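Uncharacterized protein (Staphylococcus aureus subsp. aureus, PDB 4H0A) is of unknown function but belongs to the CAP family, carrying a cysteine-rich secretory protein domain behind a CAP-associated N-terminal region. Local coordinates at residues A[124-129]-A[172-177]. Numbering follows the deposited sequence.
Sequences PSFKVD and LTKEML
Phe-126 and Val-128, on the outermost strand 125-128 of a small antiparallel sheet, pack against Lys-174, Glu-175 and Leu-177 in the first turn of helix 174-180, a strand-to-helix contact within the CAP-associated N-terminal region. It illustrates how one lysine can serve an interface with both its aliphatic stem and its charged end. CB of Lys-174 lies over one face of the Phe-126 ring, 4.0 Å from the centroid, 23° off the normal and offset toward the rim, a CH-pi contact; the two side chains slide past each other in opposite directions. Leu-177 meets the same ring obliquely, its CD2 3.7 Å from CE2 of Phe-126, and Phe-135 of the adjoining strand 131-136 touches both Phe-126 and Leu-177. Val-128 rests on the first helical turn, CG2 lying 3.7 Å from the carbonyl O of Lys-174 while CG1 approaches CB of Glu-175. Beyond the ring, the Lys-174 chain runs extended until it bends at its last torsion (chi4 72°), which directs NZ to the backbone O of Lys-127. That hydrogen bond is 2.8 Å long, lies in the carbonyl plane and makes a C=O...N angle of 153°. NZ also forms a salt bridge with OE1 of Glu-175, whose hydrogen bond at 3.5 Å is weak, and weakly donates to a water that accepts from Asp-129 N. The ammonium group thus joins a strand-edge carbonyl to the helix, and the neighbouring carboxylate probably offsets part of its charge.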
loop_
_atom_site.group_PDB
_atom_site.type_symbol
_atom_site.label_atom_id
_atom_site.label_comp_id
_atom_site.label_asym_id
_atom_site.label_seq_id
_atom_site.Cartn_x
_atom_site.Cartn_y
_atom_site.Cartn_z
ATOM N N PRO A 124 -16.262 -8.825 9.162
ATOM C CA PRO A 124 -16.635 -9.259 7.807
ATOM C C PRO A 124 -16.245 -10.716 7.572
ATOM O O PRO A 124 -15.205 -11.180 8.044
ATOM C CB PRO A 124 -15.907 -8.284 6.886
ATOM C CG PRO A 124 -14.859 -7.681 7.699
ATOM C CD PRO A 124 -15.192 -7.811 9.135
ATOM N N SER A 125 -17.132 -11.441 6.896
ATOM C CA SER A 125 -17.002 -12.875 6.677
ATOM C C SER A 125 -17.344 -13.248 5.241
ATOM O O SER A 125 -18.246 -12.654 4.649
ATOM C CB SER A 125 -17.940 -13.608 7.636
ATOM O OG SER A 125 -17.603 -14.979 7.757
ATOM N N PHE A 126 -16.649 -14.250 4.691
ATOM C CA PHE A 126 -16.909 -14.727 3.333
ATOM C C PHE A 126 -16.227 -16.065 3.107
ATOM O O PHE A 126 -15.400 -16.481 3.920
ATOM C CB PHE A 126 -16.420 -13.695 2.285
ATOM C CG PHE A 126 -14.957 -13.343 2.399
ATOM C CD1 PHE A 126 -13.987 -14.137 1.806
ATOM C CD2 PHE A 126 -14.551 -12.200 3.067
ATOM C CE1 PHE A 126 -12.636 -13.808 1.902
ATOM C CE2 PHE A 126 -13.199 -11.875 3.168
ATOM C CZ PHE A 126 -12.249 -12.680 2.580
ATOM N N LYS A 127 -16.529 -16.709 1.975
ATOM C CA LYS A 127 -15.893 -17.968 1.582
ATOM C C LYS A 127 -15.150 -17.794 0.274
ATOM O O LYS A 127 -15.640 -17.093 -0.612
ATOM C CB LYS A 127 -16.924 -19.099 1.442
ATOM C CG LYS A 127 -17.525 -19.540 2.764
ATOM C CD LYS A 127 -18.324 -20.830 2.619
ATOM C CE LYS A 127 -18.806 -21.334 3.960
ATOM N NZ LYS A 127 -19.470 -22.663 3.848
ATOM N N VAL A 128 -13.950 -18.392 0.169
ATOM C CA VAL A 128 -13.132 -18.423 -1.048
ATOM C C VAL A 128 -12.920 -19.893 -1.361
ATOM O O VAL A 128 -12.159 -20.550 -0.639
ATOM C CB VAL A 128 -11.789 -17.660 -0.924
ATOM C CG1 VAL A 128 -10.863 -17.963 -2.105
ATOM C CG2 VAL A 128 -12.027 -16.165 -0.809
ATOM N N ASP A 129 -13.624 -20.421 -2.394
ATOM C CA ASP A 129 -13.526 -21.827 -2.790
ATOM C C ASP A 129 -13.955 -22.759 -1.619
ATOM O O ASP A 129 -13.311 -23.779 -1.366
ATOM C CB ASP A 129 -12.078 -22.105 -3.263
ATOM C CG ASP A 129 -11.840 -23.436 -3.924
ATOM O OD1 ASP A 129 -12.825 -24.079 -4.329
ATOM O OD2 ASP A 129 -10.663 -23.849 -4.018
ATOM N N LEU A 172 -11.409 -4.430 -4.374
ATOM C CA LEU A 172 -10.862 -5.761 -4.645
ATOM C C LEU A 172 -11.864 -6.874 -4.367
ATOM O O LEU A 172 -12.852 -6.675 -3.663
ATOM C CB LEU A 172 -9.560 -6.005 -3.842
ATOM C CG LEU A 172 -9.648 -6.284 -2.319
ATOM C CD1 LEU A 172 -8.250 -6.444 -1.737
ATOM C CD2 LEU A 172 -10.382 -5.166 -1.567
ATOM N N THR A 173 -11.596 -8.053 -4.941
ATOM C CA THR A 173 -12.454 -9.219 -4.749
ATOM C C THR A 173 -12.121 -9.906 -3.439
ATOM O O THR A 173 -11.048 -9.698 -2.874
ATOM C CB THR A 173 -12.302 -10.211 -5.905
ATOM O OG1 THR A 173 -10.978 -10.740 -5.882
ATOM C CG2 THR A 173 -12.597 -9.581 -7.260
ATOM N N LYS A 174 -13.027 -10.761 -2.978
ATOM C CA LYS A 174 -12.802 -11.552 -1.772
ATOM C C LYS A 174 -11.557 -12.483 -1.897
ATOM O O LYS A 174 -10.850 -12.676 -0.906
ATOM C CB LYS A 174 -14.047 -12.376 -1.424
ATOM C CG LYS A 174 -14.512 -13.376 -2.475
ATOM C CD LYS A 174 -15.900 -13.931 -2.077
ATOM C CE LYS A 174 -16.486 -14.835 -3.131
ATOM N NZ LYS A 174 -15.797 -16.145 -3.201
ATOM N N GLU A 175 -11.229 -12.980 -3.103
ATOM C CA GLU A 175 -10.052 -13.867 -3.223
ATOM C C GLU A 175 -8.782 -13.040 -3.103
ATOM O O GLU A 175 -7.857 -13.517 -2.453
ATOM C CB GLU A 175 -10.013 -14.811 -4.453
ATOM C CG GLU A 175 -10.914 -14.480 -5.621
ATOM C CD GLU A 175 -12.411 -14.637 -5.428
ATOM O OE1 GLU A 175 -12.861 -15.718 -4.983
ATOM O OE2 GLU A 175 -13.134 -13.648 -5.685
HETATM N N MSE A 176 -8.748 -11.773 -3.600
HETATM C CA MSE A 176 -7.556 -10.946 -3.391
HETATM C C MSE A 176 -7.430 -10.614 -1.909
HETATM O O MSE A 176 -6.333 -10.642 -1.361
HETATM C CB MSE A 176 -7.609 -9.635 -4.219
HETATM C CG MSE A 176 -6.367 -8.767 -4.061
HETATM SE SE MSE A 176 -4.926 -9.473 -5.142
HETATM C CE MSE A 176 -3.883 -10.302 -3.888
ATOM N N LEU A 177 -8.545 -10.280 -1.273
ATOM C CA LEU A 177 -8.562 -9.946 0.144
ATOM C C LEU A 177 -8.037 -11.133 0.997
ATOM O O LEU A 177 -7.220 -10.920 1.888
ATOM C CB LEU A 177 -10.002 -9.568 0.547
ATOM C CG LEU A 177 -10.207 -8.860 1.860
ATOM C CD1 LEU A 177 -9.528 -7.517 1.893
ATOM C CD2 LEU A 177 -11.687 -8.658 2.115
HETATM O O HOH W 1 -15.527 -18.919 -4.566
#